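Local coordinates for protein diaminobutyrate-pyruvate transaminase and L-2,4-diaminobutyrate decarboxylase (PDB 2QMA) that probably works as a pyridoxal-phosphate-dependent L-2,4-diaminobutyrate decarboxylase, this chain being the C-terminal, decarboxylase-type domain of a longer protein that also has an aminotransferase part, at residues Ala200-Lys210 against Leu224-Ala234. Sequence-based numbering, arbitrary orientation.
Sequences ADKLRIVCSKK and LGEKAVMTVDA
Lys-227 O lies over one face of the Arg-204 guanidinium, 3.3 Å from NE, at an angle too poor for a hydrogen bond. At the group's edge, in plane, NH1 donates to Asp-201 O (2.9 Å) and also to Leu-203 O; these two bonds within 200-210 fix the rotation of the guanidinium. Arginine suits the place because its chain, bent at chi2 (-64°), turns a flat multiple donor back onto the carbonyls. Lys-227 NZ, 4.6 Å from NH1, is a like charge, but it donates to Leu-224 O and to a water that in turn donates to Ala-200 O and Leu-203 O, which probably eases the repulsion.

Beyond this end the strands run parallel, pairing Ile-205 to Ser-208 with Val-229 to Val-232. Five backbone bonds alternate across them, the straightest from Met-230 N to Ile-205 O (2.7 Å, 177°). Beta-branched valines fit the extended chain: Val-206 CG1 meets Val-232 CG2 at 3.5 Å, while its other branch, CG2, faces the selenium of Met-230, which crosses the Arg-204 chain at about a right angle and rests against its CB. On the other face compact Cys-207 brings SG to 3.4 Å from Val-229 CG1.

Helix 214-221 completes a beta-alpha-beta unit, packing on Ile-205 and Val-229, while helix 245-254 packs on Val-206, Met-230 and Val-232. Strand 203-208 continues the sheet through strand 258-265, leaving 229-232 outermost within the chain.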
loop_
_atom_site.group_PDB
_atom_site.type_symbol
_atom_site.label_atom_id
_atom_site.label_comp_id
_atom_site.label_asym_id
_atom_site.label_seq_id
_atom_site.Cartn_x
_atom_site.Cartn_y
_atom_site.Cartn_z
ATOM N N ALA A 200 -28.374 -11.844 -0.579
ATOM C CA ALA A 200 -27.421 -10.726 -0.809
ATOM C C ALA A 200 -27.974 -9.613 -1.713
ATOM O O ALA A 200 -27.561 -8.452 -1.603
ATOM C CB ALA A 200 -26.099 -11.236 -1.402
ATOM N N ASP A 201 -28.836 -9.992 -2.654
ATOM C CA ASP A 201 -29.376 -9.041 -3.643
ATOM C C ASP A 201 -30.227 -7.955 -2.963
ATOM O O ASP A 201 -30.515 -6.909 -3.536
ATOM C CB ASP A 201 -30.196 -9.786 -4.683
ATOM C CG ASP A 201 -31.565 -10.276 -4.139
ATOM O OD1 ASP A 201 -31.637 -11.134 -3.211
ATOM O OD2 ASP A 201 -32.592 -9.798 -4.666
ATOM N N LYS A 202 -30.638 -8.245 -1.737
ATOM C CA LYS A 202 -31.438 -7.317 -0.960
ATOM C C LYS A 202 -30.605 -6.357 -0.122
ATOM O O LYS A 202 -31.140 -5.371 0.359
ATOM C CB LYS A 202 -32.416 -8.079 -0.056
ATOM C CG LYS A 202 -33.572 -8.695 -0.804
ATOM C CD LYS A 202 -34.068 -9.905 -0.014
ATOM C CE LYS A 202 -35.535 -10.147 -0.235
ATOM N NZ LYS A 202 -35.701 -11.111 -1.330
ATOM N N LEU A 203 -29.343 -6.704 0.125
ATOM C CA LEU A 203 -28.521 -5.920 1.038
ATOM C C LEU A 203 -28.286 -4.517 0.488
ATOM O O LEU A 203 -28.089 -4.326 -0.739
ATOM C CB LEU A 203 -27.172 -6.620 1.297
ATOM C CG LEU A 203 -27.292 -7.992 2.012
ATOM C CD1 LEU A 203 -25.919 -8.710 2.041
ATOM C CD2 LEU A 203 -27.799 -7.851 3.432
ATOM N N ARG A 204 -28.329 -3.535 1.379
ATOM C CA ARG A 204 -28.171 -2.142 0.957
ATOM C C ARG A 204 -27.261 -1.384 1.922
ATOM O O ARG A 204 -27.378 -1.530 3.146
ATOM C CB ARG A 204 -29.519 -1.401 0.871
ATOM C CG ARG A 204 -30.450 -1.856 -0.274
ATOM C CD ARG A 204 -29.849 -1.587 -1.658
ATOM N NE ARG A 204 -30.800 -1.939 -2.734
ATOM C CZ ARG A 204 -30.912 -3.157 -3.239
ATOM N NH1 ARG A 204 -30.151 -4.125 -2.738
ATOM N NH2 ARG A 204 -31.786 -3.421 -4.238
ATOM N N ILE A 205 -26.386 -0.563 1.339
ATOM C CA ILE A 205 -25.540 0.344 2.090
ATOM C C ILE A 205 -26.107 1.760 1.868
ATOM O O ILE A 205 -26.312 2.219 0.725
ATOM C CB ILE A 205 -24.115 0.326 1.562
ATOM C CG1 ILE A 205 -23.514 -1.091 1.612
ATOM C CG2 ILE A 205 -23.252 1.441 2.249
ATOM C CD1 ILE A 205 -22.299 -1.286 0.636
ATOM N N VAL A 206 -26.386 2.434 2.968
ATOM C CA VAL A 206 -26.961 3.760 2.921
ATOM C C VAL A 206 -25.824 4.797 3.024
ATOM O O VAL A 206 -24.934 4.687 3.890
ATOM C CB VAL A 206 -27.991 3.959 4.112
ATOM C CG1 VAL A 206 -28.572 5.379 4.050
ATOM C CG2 VAL A 206 -29.062 2.882 4.129
ATOM N N CYS A 207 -25.808 5.763 2.113
ATOM C CA CYS A 207 -24.844 6.867 2.181
ATOM C C CYS A 207 -25.459 8.142 1.581
ATOM O O CYS A 207 -26.587 8.122 1.093
ATOM C CB CYS A 207 -23.539 6.488 1.468
ATOM S SG CYS A 207 -23.719 6.255 -0.273
ATOM N N SER A 208 -24.738 9.246 1.655
ATOM C CA SER A 208 -25.262 10.506 1.128
ATOM C C SER A 208 -24.791 10.639 -0.307
ATOM O O SER A 208 -23.864 9.947 -0.739
ATOM C CB SER A 208 -24.853 11.693 1.979
ATOM O OG SER A 208 -23.587 12.188 1.629
ATOM N N LYS A 209 -25.433 11.530 -1.055
ATOM C CA LYS A 209 -24.968 11.882 -2.390
ATOM C C LYS A 209 -23.542 12.458 -2.423
ATOM O O LYS A 209 -22.884 12.445 -3.476
ATOM C CB LYS A 209 -25.980 12.822 -3.061
ATOM C CG LYS A 209 -27.405 12.218 -3.087
ATOM C CD LYS A 209 -28.090 12.400 -4.431
ATOM C CE LYS A 209 -27.727 11.232 -5.371
ATOM N NZ LYS A 209 -28.454 11.299 -6.699
ATOM N N LYS A 210 -23.064 12.963 -1.284
ATOM C CA LYS A 210 -21.713 13.523 -1.225
ATOM C C LYS A 210 -20.649 12.582 -0.596
ATOM O O LYS A 210 -19.524 13.038 -0.326
ATOM C CB LYS A 210 -21.707 14.915 -0.528
ATOM C CG LYS A 210 -22.474 16.021 -1.231
ATOM C CD LYS A 210 -21.740 16.553 -2.476
ATOM C CE LYS A 210 -22.447 17.732 -3.110
ATOM N NZ LYS A 210 -22.114 17.815 -4.574
ATOM N N LEU A 224 -21.501 -6.889 -4.288
ATOM C CA LEU A 224 -22.869 -6.400 -4.120
ATOM C C LEU A 224 -23.321 -5.523 -5.270
ATOM O O LEU A 224 -24.536 -5.448 -5.550
ATOM C CB LEU A 224 -23.042 -5.633 -2.794
ATOM C CG LEU A 224 -22.663 -6.477 -1.546
ATOM C CD1 LEU A 224 -22.720 -5.597 -0.248
ATOM C CD2 LEU A 224 -23.565 -7.695 -1.451
ATOM N N GLY A 225 -22.363 -4.855 -5.906
ATOM C CA GLY A 225 -22.634 -3.989 -7.070
ATOM C C GLY A 225 -23.099 -2.598 -6.677
ATOM O O GLY A 225 -23.540 -2.353 -5.519
ATOM N N GLU A 226 -23.013 -1.677 -7.638
ATOM C CA GLU A 226 -23.428 -0.299 -7.382
ATOM C C GLU A 226 -24.890 -0.261 -6.930
ATOM O O GLU A 226 -25.245 0.634 -6.174
ATOM C CB GLU A 226 -23.199 0.593 -8.618
ATOM C CG GLU A 226 -21.730 0.611 -9.051
ATOM C CD GLU A 226 -21.431 1.448 -10.268
ATOM O OE1 GLU A 226 -22.387 1.963 -10.933
ATOM O OE2 GLU A 226 -20.203 1.584 -10.553
ATOM N N LYS A 227 -25.723 -1.214 -7.391
ATOM C CA LYS A 227 -27.166 -1.241 -7.049
ATOM C C LYS A 227 -27.445 -1.475 -5.540
ATOM O O LYS A 227 -28.572 -1.258 -5.031
ATOM C CB LYS A 227 -27.889 -2.234 -7.971
ATOM C CG LYS A 227 -28.648 -3.415 -7.357
ATOM C CD LYS A 227 -27.747 -4.400 -6.842
ATOM C CE LYS A 227 -28.461 -5.675 -6.376
ATOM N NZ LYS A 227 -27.378 -6.360 -5.577
ATOM N N ALA A 228 -26.413 -1.942 -4.832
ATOM C CA ALA A 228 -26.509 -2.140 -3.382
ATOM C C ALA A 228 -26.427 -0.787 -2.608
ATOM O O ALA A 228 -26.712 -0.717 -1.412
ATOM C CB ALA A 228 -25.420 -3.137 -2.887
ATOM N N VAL A 229 -26.008 0.281 -3.282
ATOM C CA VAL A 229 -25.831 1.560 -2.581
ATOM C C VAL A 229 -27.096 2.375 -2.705
ATOM O O VAL A 229 -27.572 2.645 -3.807
ATOM C CB VAL A 229 -24.619 2.344 -3.115
ATOM C CG1 VAL A 229 -24.424 3.679 -2.356
ATOM C CG2 VAL A 229 -23.362 1.513 -3.016
HETATM N N MSE A 230 -27.627 2.773 -1.549
HETATM C CA MSE A 230 -28.865 3.532 -1.445
HETATM C C MSE A 230 -28.472 4.941 -1.028
HETATM O O MSE A 230 -27.965 5.149 0.075
HETATM C CB MSE A 230 -29.655 2.899 -0.302
HETATM C CG MSE A 230 -31.014 2.566 -0.609
HETATM SE SE MSE A 230 -31.675 1.678 1.009
HETATM C CE MSE A 230 -33.207 2.652 0.810
ATOM N N THR A 231 -28.658 5.923 -1.900
ATOM C CA THR A 231 -28.172 7.245 -1.552
ATOM C C THR A 231 -29.296 8.078 -0.915
ATOM O O THR A 231 -30.488 7.902 -1.207
ATOM C CB THR A 231 -27.533 7.999 -2.729
ATOM O OG1 THR A 231 -28.571 8.382 -3.636
ATOM C CG2 THR A 231 -26.470 7.147 -3.470
ATOM N N VAL A 232 -28.914 8.954 -0.006
ATOM C CA VAL A 232 -29.847 9.869 0.636
ATOM C C VAL A 232 -29.457 11.280 0.208
ATOM O O VAL A 232 -28.268 11.585 0.079
ATOM C CB VAL A 232 -29.761 9.744 2.189
ATOM C CG1 VAL A 232 -30.781 10.644 2.886
ATOM C CG2 VAL A 232 -29.969 8.281 2.611
ATOM N N ASP A 233 -30.445 12.157 0.033
ATOM C CA ASP A 233 -30.169 13.531 -0.361
ATOM C C ASP A 233 -29.216 14.194 0.616
ATOM O O ASP A 233 -29.228 13.878 1.812
ATOM C CB ASP A 233 -31.467 14.329 -0.396
ATOM C CG ASP A 233 -32.385 13.905 -1.533
ATOM O OD1 ASP A 233 -31.898 13.222 -2.461
ATOM O OD2 ASP A 233 -33.588 14.255 -1.493
ATOM N N ALA A 234 -28.370 15.068 0.080
ATOM C CA ALA A 234 -27.501 15.926 0.846
ATOM C C ALA A 234 -28.107 17.342 0.969
ATOM O O ALA A 234 -28.808 17.843 0.065
ATOM C CB ALA A 234 -26.104 15.983 0.226
HETATM O O HOH W 1 -27.031 -5.941 -2.695
#